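Local coordinates for protein putrescine aminotransferase (Halomonas elongata DSM 2581, PDB 6GWI) that probably transfers amino groups, with putrescine as the likely donor, using bound pyridoxal-5'-phosphate as the cofactor of a class III aminotransferase, at residues B[59-64]-B[287-292]; B[73-78]-B[323-328]; B[93-98]-B[329-334]. One frame throughout, in Å; residues are numbered along the deposited sequence.

Contact 1: B[59-64]-B[287-292]; sequences VNLGYG and LSSGYL
Tyr291 OH is gripped where the loop 59-64 turns away. It donates to Gly62 O at 2.9 Å. Tyr291 OH lies in the plane of that carbonyl, on a lone pair of Gly62 O, with a C=O...OH angle of 136°. The same hydroxyl is hydrogen-bonded to Arg65 N, just past the segment, and Gly64 N lies 3.0 Å from Tyr291 OH. Gly62 O meets the ring at its edge, near the ring plane. The phenol group is thus held by its tip against a bend of backbone.

Ser289 makes the second polar tie. Its OG lies beside its own backbone N, anti to the carbonyl carbon (chi1 -77°), and accepts from Leu61 N at 3.1 Å. That bond is fairly straight, 160° at the hydrogen. OG is also hydrogen-bonded to Asn333 OD1 of helix 324-339. This buried hydroxyl therefore has two partners, Leu61 N and Asn333 OD1, and connects both loops to that helix. The CB of Leu61 packs alongside, 3.5 Å from Ser289 OG.

Val59 adds a CA-H...O contact and apolar packing. Its CA-H points at Ser289 O, with 3.3 Å from Val59 CA to that oxygen. Its CG1 sits over the centre of one face of the Tyr63 ring, 4.0 Å above the plane. The same methyl is 4.4 Å from Tyr291 CE1.

Each segment contains a tight turn. Residues 59-62 form a type I turn, closed by Gly62 N to Val59 O. Residues 288-291 form a type I' turn, with positive phi at Ser289 and Gly290. The second turn follows closely after Lys285, which lines the cofactor pocket. The contact thus fastens the loop after Lys285 to an N-terminal loop, within the fold type I architecture expected of class III aminotransferases.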
ATOM      1  N   VAL B  59       1.728  10.196  14.363  1.00 23.58           N
ATOM      2  CA  VAL B  59       1.240  11.574  14.436  1.00 27.20           C
ATOM      3  C   VAL B  59       2.244  12.443  15.190  1.00 21.14           C
ATOM      4  O   VAL B  59       2.004  12.854  16.331  1.00 25.32           O
ATOM      5  CB  VAL B  59      -0.154  11.640  15.091  1.00 41.48           C
ATOM      6  CG1 VAL B  59      -0.721  13.052  14.995  1.00 36.14           C
ATOM      7  CG2 VAL B  59      -1.108  10.631  14.441  1.00 37.37           C
ATOM      8  N   ASN B  60       3.368  12.752  14.539  1.00 27.89           N
ATOM      9  CA  ASN B  60       4.478  13.390  15.239  1.00 31.34           C
ATOM     10  C   ASN B  60       4.158  14.832  15.615  1.00 34.02           C
ATOM     11  O   ASN B  60       4.478  15.273  16.725  1.00 29.74           O
ATOM     12  CB  ASN B  60       5.737  13.328  14.375  1.00 33.80           C
ATOM     13  CG  ASN B  60       6.334  11.935  14.315  1.00 30.72           C
ATOM     14  OD1 ASN B  60       5.805  10.991  14.906  1.00 30.57           O
ATOM     15  ND2 ASN B  60       7.446  11.801  13.604  1.00 32.32           N
ATOM     16  N   LEU B  61       3.532  15.584  14.712  1.00 29.97           N
ATOM     17  CA  LEU B  61       3.166  16.966  15.000  1.00 33.23           C
ATOM     18  C   LEU B  61       1.841  17.090  15.748  1.00 39.57           C
ATOM     19  O   LEU B  61       1.325  18.206  15.881  1.00 29.04           O
ATOM     20  CB  LEU B  61       3.105  17.778  13.707  1.00 24.93           C
ATOM     21  CG  LEU B  61       4.449  18.047  13.027  1.00 27.77           C
ATOM     22  CD1 LEU B  61       4.235  18.919  11.799  1.00 29.29           C
ATOM     23  CD2 LEU B  61       5.456  18.695  13.977  1.00 31.99           C
ATOM     24  N   GLY B  62       1.287  15.986  16.238  1.00 29.56           N
ATOM     25  CA  GLY B  62       0.054  16.035  16.992  1.00 26.62           C
ATOM     26  C   GLY B  62      -1.152  16.331  16.130  1.00 38.63           C
ATOM     27  O   GLY B  62      -1.023  16.594  14.931  1.00 30.06           O
ATOM     28  N   TYR B  63      -2.334  16.282  16.729  1.00 35.84           N
ATOM     29  CA  TYR B  63      -3.563  16.536  15.998  1.00 33.41           C
ATOM     30  C   TYR B  63      -3.863  18.031  15.988  1.00 24.83           C
ATOM     31  O   TYR B  63      -3.500  18.765  16.913  1.00 31.27           O
ATOM     32  CB  TYR B  63      -4.724  15.761  16.626  1.00 42.63           C
ATOM     33  CG  TYR B  63      -4.476  14.265  16.746  1.00 28.68           C
ATOM     34  CD1 TYR B  63      -4.771  13.402  15.697  1.00 24.13           C
ATOM     35  CD2 TYR B  63      -3.953  13.718  17.913  1.00 29.65           C
ATOM     36  CE1 TYR B  63      -4.549  12.039  15.803  1.00 25.15           C
ATOM     37  CE2 TYR B  63      -3.727  12.354  18.027  1.00 30.04           C
ATOM     38  CZ  TYR B  63      -4.027  11.522  16.969  1.00 34.51           C
ATOM     39  OH  TYR B  63      -3.806  10.167  17.075  1.00 30.65           O
ATOM     40  N   GLY B  64      -4.548  18.472  14.938  1.00 32.65           N
ATOM     41  CA  GLY B  64      -4.977  19.852  14.835  1.00 33.90           C
ATOM     42  C   GLY B  64      -3.993  20.817  14.215  1.00 32.45           C
ATOM     43  O   GLY B  64      -4.120  22.027  14.436  1.00 27.09           O
ATOM     44  N   LEU B 287       6.439  10.369   8.253  1.00 22.67           N
ATOM     45  CA  LEU B 287       6.706  11.142   7.043  1.00 22.07           C
ATOM     46  C   LEU B 287       5.665  12.228   6.815  1.00 22.28           C
ATOM     47  O   LEU B 287       5.988  13.313   6.316  1.00 22.55           O
ATOM     48  CB  LEU B 287       6.753  10.187   5.848  1.00 17.51           C
ATOM     49  CG  LEU B 287       6.882  10.781   4.449  1.00 25.16           C
ATOM     50  CD1 LEU B 287       8.091  11.702   4.353  1.00 23.67           C
ATOM     51  CD2 LEU B 287       6.968   9.647   3.435  1.00 27.20           C
ATOM     52  N   SER B 288       4.408  11.947   7.157  1.00 21.27           N
ATOM     53  CA  SER B 288       3.310  12.885   6.964  1.00 19.96           C
ATOM     54  C   SER B 288       2.573  13.182   8.266  1.00 17.78           C
ATOM     55  O   SER B 288       1.463  13.722   8.235  1.00 23.54           O
ATOM     56  CB  SER B 288       2.333  12.330   5.925  1.00 24.75           C
ATOM     57  OG  SER B 288       1.775  11.106   6.372  1.00 25.55           O
ATOM     58  N   SER B 289       3.175  12.853   9.410  1.00 22.08           N
ATOM     59  CA  SER B 289       2.475  12.836  10.697  1.00 22.19           C
ATOM     60  C   SER B 289       1.169  12.050  10.596  1.00 18.23           C
ATOM     61  O   SER B 289       0.227  12.276  11.360  1.00 23.34           O
ATOM     62  CB  SER B 289       2.203  14.252  11.215  1.00 19.05           C
ATOM     63  OG  SER B 289       3.376  14.837  11.759  1.00 24.70           O
ATOM     64  N   GLY B 290       1.114  11.104   9.662  1.00 19.48           N
ATOM     65  CA  GLY B 290      -0.067  10.292   9.468  1.00 22.08           C
ATOM     66  C   GLY B 290      -1.262  11.003   8.872  1.00 20.32           C
ATOM     67  O   GLY B 290      -2.304  10.366   8.688  1.00 23.39           O
ATOM     68  N   TYR B 291      -1.160  12.298   8.567  1.00 18.47           N
ATOM     69  CA  TYR B 291      -2.325  13.030   8.082  1.00 17.76           C
ATOM     70  C   TYR B 291      -2.822  12.497   6.743  1.00 23.59           C
ATOM     71  O   TYR B 291      -4.026  12.550   6.469  1.00 21.47           O
ATOM     72  CB  TYR B 291      -2.002  14.518   7.971  1.00 19.12           C
ATOM     73  CG  TYR B 291      -2.206  15.283   9.260  1.00 35.79           C
ATOM     74  CD1 TYR B 291      -1.560  14.905  10.429  1.00 29.15           C
ATOM     75  CD2 TYR B 291      -3.049  16.386   9.305  1.00 32.17           C
ATOM     76  CE1 TYR B 291      -1.744  15.606  11.604  1.00 27.41           C
ATOM     77  CE2 TYR B 291      -3.241  17.091  10.475  1.00 31.39           C
ATOM     78  CZ  TYR B 291      -2.585  16.698  11.621  1.00 26.78           C
ATOM     79  OH  TYR B 291      -2.771  17.400  12.790  1.00 24.77           O
ATOM     80  N   LEU B 292      -1.930  11.992   5.897  1.00 26.31           N
ATOM     81  CA  LEU B 292      -2.347  11.331   4.665  1.00 24.84           C
ATOM     82  C   LEU B 292      -1.376  10.196   4.386  1.00 23.17           C
ATOM     83  O   LEU B 292      -0.205  10.278   4.776  1.00 21.33           O
ATOM     84  CB  LEU B 292      -2.399  12.302   3.477  1.00 19.35           C
ATOM     85  CG  LEU B 292      -3.547  13.322   3.461  1.00 15.65           C
ATOM     86  CD1 LEU B 292      -3.440  14.204   2.228  1.00 15.98           C
ATOM     87  CD2 LEU B 292      -4.921  12.648   3.512  1.00 18.92           C
TER

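Contact 2: B[73-78]-B[323-328]; sequences TAQLEQ and HPTCAA
Gln75 and Leu76 lie against Pro324, Thr325 and Ala328 in a nearly antiparallel helix pair. It belongs to the class III aminotransferase fold and lies beside the second subunit. The short axes of 73-78 and 324-328 run at 154° to each other and come within 8.7 Å. No hydrogen bond crosses between them.

Gln75 points at the other helix. Its CG is anti to the backbone N (chi1 -176°), which brings the start of the chain over the first turn of 324-328. CG lies 3.4 Å from Pro324 O and also rests against Thr325 CA. Gln75 CB meets the methyl of Ala328 at 3.7 Å. The chain then bends at chi2. Overall this side chain crosses that of Pro324 at about a right angle. The contact rests on its CB and CG.

Leu76 approaches from the next position and meets the side chain of Thr325 crosswise, again near a right angle. Its CD2 is 3.4 Å from Thr325 OG1, and its CG is 3.6 Å from Thr325 CG2. The branched end thus touches both arms of the threonine. The hydroxyl has its polar partner elsewhere, in Pro80 O. An alanine in place of Leu76 would probably leave a gap beside Thr325 CG2 and OG1 and lose packing on Ala72 of the second subunit.

The helix start on the 323-328 side is capped by His323. Its far nitrogen, NE2, is hydrogen-bonded to Gly290 O of the second subunit, so the cap residue also joins the dimer contact. Its near nitrogen accepts two weak bonds from the first turn: Thr325 N is 3.2 Å from His323 ND1, and Cys326 N is 3.4 Å from the same ND1.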
ATOM      1  N   THR B  73      -5.705  20.879   1.446  1.00 25.51           N
ATOM      2  CA  THR B  73      -6.794  21.579   0.775  1.00 25.69           C
ATOM      3  C   THR B  73      -6.292  22.310  -0.463  1.00 23.36           C
ATOM      4  O   THR B  73      -6.925  22.253  -1.524  1.00 23.41           O
ATOM      5  CB  THR B  73      -7.470  22.557   1.738  1.00 29.14           C
ATOM      6  OG1 THR B  73      -7.978  21.848   2.876  1.00 27.88           O
ATOM      7  CG2 THR B  73      -8.615  23.287   1.048  1.00 24.61           C
ATOM      8  N   ALA B  74      -5.157  23.005  -0.348  1.00 25.28           N
ATOM      9  CA  ALA B  74      -4.635  23.774  -1.473  1.00 31.79           C
ATOM     10  C   ALA B  74      -4.255  22.870  -2.641  1.00 38.64           C
ATOM     11  O   ALA B  74      -4.515  23.205  -3.803  1.00 24.04           O
ATOM     12  CB  ALA B  74      -3.431  24.604  -1.021  1.00 27.03           C
ATOM     13  N   GLN B  75      -3.628  21.723  -2.356  1.00 24.84           N
ATOM     14  CA  GLN B  75      -3.227  20.819  -3.430  1.00 22.82           C
ATOM     15  C   GLN B  75      -4.435  20.140  -4.064  1.00 23.29           C
ATOM     16  O   GLN B  75      -4.476  19.949  -5.284  1.00 29.12           O
ATOM     17  CB  GLN B  75      -2.250  19.761  -2.911  1.00 22.09           C
ATOM     18  CG  GLN B  75      -1.708  18.830  -4.009  1.00 22.27           C
ATOM     19  CD  GLN B  75      -1.047  19.593  -5.143  1.00 31.82           C
ATOM     20  OE1 GLN B  75      -1.247  19.296  -6.323  1.00 30.20           O
ATOM     21  NE2 GLN B  75      -0.247  20.582  -4.784  1.00 21.59           N
ATOM     22  N   LEU B  76      -5.428  19.769  -3.251  1.00 21.87           N
ATOM     23  CA  LEU B  76      -6.629  19.142  -3.790  1.00 23.23           C
ATOM     24  C   LEU B  76      -7.363  20.076  -4.742  1.00 23.11           C
ATOM     25  O   LEU B  76      -7.974  19.618  -5.715  1.00 34.25           O
ATOM     26  CB  LEU B  76      -7.549  18.723  -2.648  1.00 20.72           C
ATOM     27  CG  LEU B  76      -7.112  17.504  -1.842  1.00 22.73           C
ATOM     28  CD1 LEU B  76      -7.827  17.474  -0.509  1.00 22.86           C
ATOM     29  CD2 LEU B  76      -7.407  16.240  -2.620  1.00 19.75           C
ATOM     30  N   GLU B  77      -7.295  21.385  -4.493  1.00 26.88           N
ATOM     31  CA  GLU B  77      -7.933  22.353  -5.372  1.00 32.79           C
ATOM     32  C   GLU B  77      -7.141  22.570  -6.652  1.00 36.59           C
ATOM     33  O   GLU B  77      -7.712  22.977  -7.669  1.00 38.47           O
ATOM     34  CB  GLU B  77      -8.106  23.689  -4.643  1.00 25.06           C
ATOM     35  CG  GLU B  77      -9.163  23.646  -3.559  1.00 30.49           C
ATOM     36  CD  GLU B  77      -9.184  24.886  -2.688  1.00 38.38           C
ATOM     37  OE1 GLU B  77      -8.201  25.660  -2.706  1.00 43.54           O
ATOM     38  OE2 GLU B  77     -10.191  25.083  -1.976  1.00 43.88           O
ATOM     39  N   GLN B  78      -5.832  22.331  -6.612  1.00 29.21           N
ATOM     40  CA  GLN B  78      -4.968  22.572  -7.763  1.00 29.61           C
ATOM     41  C   GLN B  78      -4.845  21.305  -8.608  1.00 32.29           C
ATOM     42  O   GLN B  78      -5.151  21.312  -9.804  1.00 29.81           O
ATOM     43  CB  GLN B  78      -3.598  23.060  -7.280  1.00 36.92           C
ATOM     44  CG  GLN B  78      -2.685  23.561  -8.381  1.00 51.82           C
ATOM     45  CD  GLN B  78      -3.107  24.933  -8.880  1.00 75.71           C
ATOM     46  OE1 GLN B  78      -3.268  25.151 -10.080  1.00 93.56           O
ATOM     47  NE2 GLN B  78      -3.291  25.867  -7.953  1.00 69.35           N
ATOM     48  N   HIS B 323       1.486  10.391  -4.755  1.00 21.26           N
ATOM     49  CA  HIS B 323       0.200  11.083  -4.763  1.00 28.15           C
ATOM     50  C   HIS B 323       0.369  12.555  -4.415  1.00 24.82           C
ATOM     51  O   HIS B 323       0.833  12.878  -3.315  1.00 19.58           O
ATOM     52  CB  HIS B 323      -0.767  10.430  -3.775  1.00 27.38           C
ATOM     53  CG  HIS B 323      -2.176  10.907  -3.918  1.00 25.43           C
ATOM     54  ND1 HIS B 323      -2.584  12.157  -3.502  1.00 19.21           N
ATOM     55  CD2 HIS B 323      -3.270  10.311  -4.447  1.00 24.99           C
ATOM     56  CE1 HIS B 323      -3.870  12.307  -3.763  1.00 25.06           C
ATOM     57  NE2 HIS B 323      -4.311  11.201  -4.336  1.00 22.58           N
ATOM     58  N   PRO B 324       0.004  13.479  -5.310  1.00 22.32           N
ATOM     59  CA  PRO B 324       0.402  14.880  -5.098  1.00 17.69           C
ATOM     60  C   PRO B 324      -0.179  15.504  -3.840  1.00 20.56           C
ATOM     61  O   PRO B 324       0.493  16.327  -3.208  1.00 22.86           O
ATOM     62  CB  PRO B 324      -0.104  15.584  -6.367  1.00 27.90           C
ATOM     63  CG  PRO B 324      -1.198  14.703  -6.882  1.00 21.09           C
ATOM     64  CD  PRO B 324      -0.793  13.307  -6.540  1.00 22.56           C
ATOM     65  N   THR B 325      -1.399  15.136  -3.441  1.00 19.72           N
ATOM     66  CA  THR B 325      -1.953  15.694  -2.210  1.00 24.59           C
ATOM     67  C   THR B 325      -1.237  15.134  -0.986  1.00 22.26           C
ATOM     68  O   THR B 325      -0.927  15.877  -0.047  1.00 22.70           O
ATOM     69  CB  THR B 325      -3.455  15.423  -2.134  1.00 25.22           C
ATOM     70  OG1 THR B 325      -4.105  16.034  -3.257  1.00 22.27           O
ATOM     71  CG2 THR B 325      -4.048  15.995  -0.847  1.00 19.96           C
ATOM     72  N   CYS B 326      -0.971  13.826  -0.972  1.00 21.70           N
ATOM     73  CA  CYS B 326      -0.219  13.240   0.133  1.00 15.55           C
ATOM     74  C   CYS B 326       1.198  13.797   0.191  1.00 20.55           C
ATOM     75  O   CYS B 326       1.727  14.061   1.278  1.00 22.44           O
ATOM     76  CB  CYS B 326      -0.189  11.720  -0.008  1.00 21.42           C
ATOM     77  SG  CYS B 326      -1.828  10.954  -0.069  1.00 22.92           S
ATOM     78  N   ALA B 327       1.836  13.970  -0.972  1.00 23.90           N
ATOM     79  CA  ALA B 327       3.181  14.534  -1.012  1.00 24.97           C
ATOM     80  C   ALA B 327       3.194  15.977  -0.525  1.00 23.09           C
ATOM     81  O   ALA B 327       4.130  16.397   0.166  1.00 22.29           O
ATOM     82  CB  ALA B 327       3.747  14.451  -2.430  1.00 25.46           C
ATOM     83  N   ALA B 328       2.189  16.765  -0.916  1.00 24.18           N
ATOM     84  CA  ALA B 328       2.086  18.139  -0.434  1.00 24.93           C
ATOM     85  C   ALA B 328       2.009  18.188   1.089  1.00 33.65           C
ATOM     86  O   ALA B 328       2.627  19.053   1.723  1.00 24.52           O
ATOM     87  CB  ALA B 328       0.859  18.812  -1.052  1.00 27.52           C
TER

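Contact 3: B[93-98]-B[329-334]; sequences AVRLAE and VALKNL
Leu96 is the bump on helix 91-103, and it drops into a hollow on helix 324-339. Ala330, Leu331 and Leu334 line this hollow, with Ala327 one turn before Leu331 on the same helix. The spacing of these four residues matches a knobs-into-holes socket. The short axes approach to 9.2 Å and run at 35°, in broadly the same direction.

Leu96 CG stands anti to the backbone N (chi1 177°), which sends the isobutyl end across to the other helix. Both methyls of Leu96 lie 4.0 Å from Ala330 CB. The alanine, having only a methyl group, leaves room for the leucine to lie close. CD1 goes on to reach deepest toward the backbone, 3.7 Å from Leu331 N. It also meets Leu334 CD1 at 3.8 Å, where the two leucine side chains cross at about a right angle. Leu96 CD2 instead meets Ala327 CB at 3.7 Å.

Leu331 is the bump in return. It lies across the side chain of Arg95, again near a right angle. Its CD2 is 3.6 Å from Arg95 CB, and its CD1 is 3.8 Å from Arg95 O. This leucine therefore rests on the base of the arginine and on its backbone carbonyl. Arg95 is poorly ordered and exposed, so its side-chain contacts here are less certain; CB makes the closer approach to Leu331 CD2 and NE a longer one.

No hydrogen bond links the two helices here. The packing continues along helix 91-103: Leu331 also touches Lys99 and Leu334 touches Leu100. Leu96 has Phe113 of strand 108-114 beside it. On its other flank, helix 324-339 meets helix 66-78 through Val329 on Ala72 and Asn333 on Leu68.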
ATOM      1  N   ALA B  93       5.632  16.069  -5.843  1.00 21.16           N
ATOM      2  CA  ALA B  93       6.617  14.994  -5.880  1.00 26.54           C
ATOM      3  C   ALA B  93       8.030  15.550  -5.998  1.00 24.62           C
ATOM      4  O   ALA B  93       8.935  15.142  -5.259  1.00 20.42           O
ATOM      5  CB  ALA B  93       6.319  14.057  -7.051  1.00 21.09           C
ATOM      6  N   VAL B  94       8.232  16.508  -6.903  1.00 19.38           N
ATOM      7  CA  VAL B  94       9.562  17.075  -7.103  1.00 19.79           C
ATOM      8  C   VAL B  94      10.076  17.678  -5.803  1.00 22.48           C
ATOM      9  O   VAL B  94      11.190  17.387  -5.351  1.00 22.64           O
ATOM     10  CB  VAL B  94       9.530  18.126  -8.230  1.00 25.26           C
ATOM     11  CG1 VAL B  94      10.903  18.786  -8.405  1.00 27.51           C
ATOM     12  CG2 VAL B  94       9.060  17.498  -9.530  1.00 31.07           C
ATOM     13  N   ARG B  95       9.264  18.536  -5.184  1.00 20.65           N
ATOM     14  CA  ARG B  95       9.694  19.250  -3.987  1.00 24.52           C
ATOM     15  C   ARG B  95       9.878  18.308  -2.802  1.00 21.32           C
ATOM     16  O   ARG B  95      10.816  18.477  -2.015  1.00 22.49           O
ATOM     17  CB  ARG B  95       8.679  20.356  -3.683  1.00 32.97           C
ATOM     18  CG  ARG B  95       8.669  21.448  -4.763  1.00 42.67           C
ATOM     19  CD  ARG B  95       7.675  22.572  -4.493  1.00109.31           C
ATOM     20  NE  ARG B  95       6.305  22.073  -4.399  1.00119.70           N
ATOM     21  CZ  ARG B  95       5.220  22.752  -4.767  1.00101.53           C
ATOM     22  NH1 ARG B  95       5.324  23.973  -5.278  1.00107.22           N
ATOM     23  NH2 ARG B  95       4.023  22.198  -4.631  1.00 64.54           N
ATOM     24  N   LEU B  96       9.013  17.299  -2.662  1.00 20.83           N
ATOM     25  CA  LEU B  96       9.156  16.362  -1.550  1.00 22.60           C
ATOM     26  C   LEU B  96      10.424  15.523  -1.688  1.00 20.63           C
ATOM     27  O   LEU B  96      11.145  15.313  -0.704  1.00 23.78           O
ATOM     28  CB  LEU B  96       7.929  15.453  -1.463  1.00 22.54           C
ATOM     29  CG  LEU B  96       7.986  14.381  -0.371  1.00 21.27           C
ATOM     30  CD1 LEU B  96       8.161  15.000   1.013  1.00 21.21           C
ATOM     31  CD2 LEU B  96       6.745  13.512  -0.416  1.00 20.80           C
ATOM     32  N   ALA B  97      10.700  15.019  -2.892  1.00 20.21           N
ATOM     33  CA  ALA B  97      11.920  14.248  -3.107  1.00 21.65           C
ATOM     34  C   ALA B  97      13.160  15.088  -2.823  1.00 21.69           C
ATOM     35  O   ALA B  97      14.139  14.594  -2.253  1.00 22.27           O
ATOM     36  CB  ALA B  97      11.950  13.705  -4.536  1.00 19.79           C
ATOM     37  N   GLU B  98      13.148  16.359  -3.234  1.00 24.80           N
ATOM     38  CA  GLU B  98      14.261  17.244  -2.916  1.00 31.43           C
ATOM     39  C   GLU B  98      14.439  17.364  -1.407  1.00 34.94           C
ATOM     40  O   GLU B  98      15.526  17.111  -0.872  1.00 24.75           O
ATOM     41  CB  GLU B  98      14.030  18.623  -3.538  1.00 33.60           C
ATOM     42  CG  GLU B  98      15.121  19.635  -3.219  1.00 52.27           C
ATOM     43  CD  GLU B  98      14.831  21.014  -3.781  1.00 52.48           C
ATOM     44  OE1 GLU B  98      13.642  21.346  -3.975  1.00 41.03           O
ATOM     45  OE2 GLU B  98      15.795  21.768  -4.026  1.00 50.42           O
ATOM     46  N   VAL B 329       1.243  17.276   1.692  1.00 26.15           N
ATOM     47  CA  VAL B 329       1.128  17.235   3.146  1.00 21.24           C
ATOM     48  C   VAL B 329       2.437  16.789   3.782  1.00 20.13           C
ATOM     49  O   VAL B 329       2.874  17.352   4.793  1.00 22.07           O
ATOM     50  CB  VAL B 329      -0.042  16.317   3.549  1.00 24.47           C
ATOM     51  CG1 VAL B 329       0.047  15.921   5.014  1.00 17.90           C
ATOM     52  CG2 VAL B 329      -1.354  17.020   3.287  1.00 28.04           C
ATOM     53  N   ALA B 330       3.064  15.749   3.232  1.00 22.07           N
ATOM     54  CA  ALA B 330       4.346  15.295   3.761  1.00 17.26           C
ATOM     55  C   ALA B 330       5.393  16.400   3.687  1.00 19.73           C
ATOM     56  O   ALA B 330       6.150  16.618   4.642  1.00 21.20           O
ATOM     57  CB  ALA B 330       4.812  14.055   2.999  1.00 21.63           C
ATOM     58  N   LEU B 331       5.462  17.097   2.555  1.00 23.26           N
ATOM     59  CA  LEU B 331       6.413  18.193   2.413  1.00 18.83           C
ATOM     60  C   LEU B 331       6.208  19.240   3.501  1.00 20.81           C
ATOM     61  O   LEU B 331       7.169  19.709   4.119  1.00 23.98           O
ATOM     62  CB  LEU B 331       6.275  18.828   1.031  1.00 22.73           C
ATOM     63  CG  LEU B 331       7.154  20.053   0.760  1.00 28.46           C
ATOM     64  CD1 LEU B 331       8.635  19.702   0.841  1.00 33.02           C
ATOM     65  CD2 LEU B 331       6.812  20.656  -0.595  1.00 27.14           C
ATOM     66  N   LYS B 332       4.958  19.645   3.723  1.00 24.63           N
ATOM     67  CA  LYS B 332       4.696  20.666   4.731  1.00 28.41           C
ATOM     68  C   LYS B 332       5.042  20.149   6.122  1.00 20.53           C
ATOM     69  O   LYS B 332       5.577  20.890   6.952  1.00 27.97           O
ATOM     70  CB  LYS B 332       3.235  21.106   4.664  1.00 30.66           C
ATOM     71  CG  LYS B 332       2.929  22.381   5.440  1.00 40.38           C
ATOM     72  CD  LYS B 332       3.723  23.555   4.865  1.00 38.57           C
ATOM     73  CE  LYS B 332       2.996  24.878   5.024  1.00 58.59           C
ATOM     74  NZ  LYS B 332       3.891  26.033   4.721  1.00 76.22           N
ATOM     75  N   ASN B 333       4.749  18.873   6.385  1.00 24.80           N
ATOM     76  CA  ASN B 333       5.105  18.268   7.664  1.00 30.34           C
ATOM     77  C   ASN B 333       6.610  18.329   7.902  1.00 21.74           C
ATOM     78  O   ASN B 333       7.062  18.735   8.979  1.00 24.70           O
ATOM     79  CB  ASN B 333       4.601  16.823   7.701  1.00 28.10           C
ATOM     80  CG  ASN B 333       5.022  16.086   8.954  1.00 24.05           C
ATOM     81  OD1 ASN B 333       4.549  16.379  10.050  1.00 27.02           O
ATOM     82  ND2 ASN B 333       5.905  15.109   8.794  1.00 29.34           N
ATOM     83  N   LEU B 334       7.409  17.948   6.899  1.00 25.56           N
ATOM     84  CA  LEU B 334       8.859  18.022   7.049  1.00 31.02           C
ATOM     85  C   LEU B 334       9.324  19.459   7.270  1.00 29.26           C
ATOM     86  O   LEU B 334      10.196  19.713   8.108  1.00 25.72           O
ATOM     87  CB  LEU B 334       9.553  17.425   5.826  1.00 28.61           C
ATOM     88  CG  LEU B 334       9.268  15.954   5.518  1.00 27.25           C
ATOM     89  CD1 LEU B 334       9.989  15.549   4.243  1.00 27.11           C
ATOM     90  CD2 LEU B 334       9.686  15.069   6.681  1.00 33.66           C
TER

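From the N terminus the chain first lays down 59-64, 73-78 and 93-98, one after the other. Their partners come much later and in the same order: 287-292, 323-328 and 329-334. Each contact closes a loop of well over 200 residues. All three loops cross, and none lies within another. Contacts 2 and 3 share helix 324-339, with contact 2 at its first turn and contact 3 just after; they meet where Ala327 touches Leu96. Contact 1 reaches contact 2 through Leu292 on Thr325, and contact 3 through Asn333. Together they bring loops 59-64 and 287-292, helix 66-78 and helix 91-103 round helix 324-339, beside the second subunit.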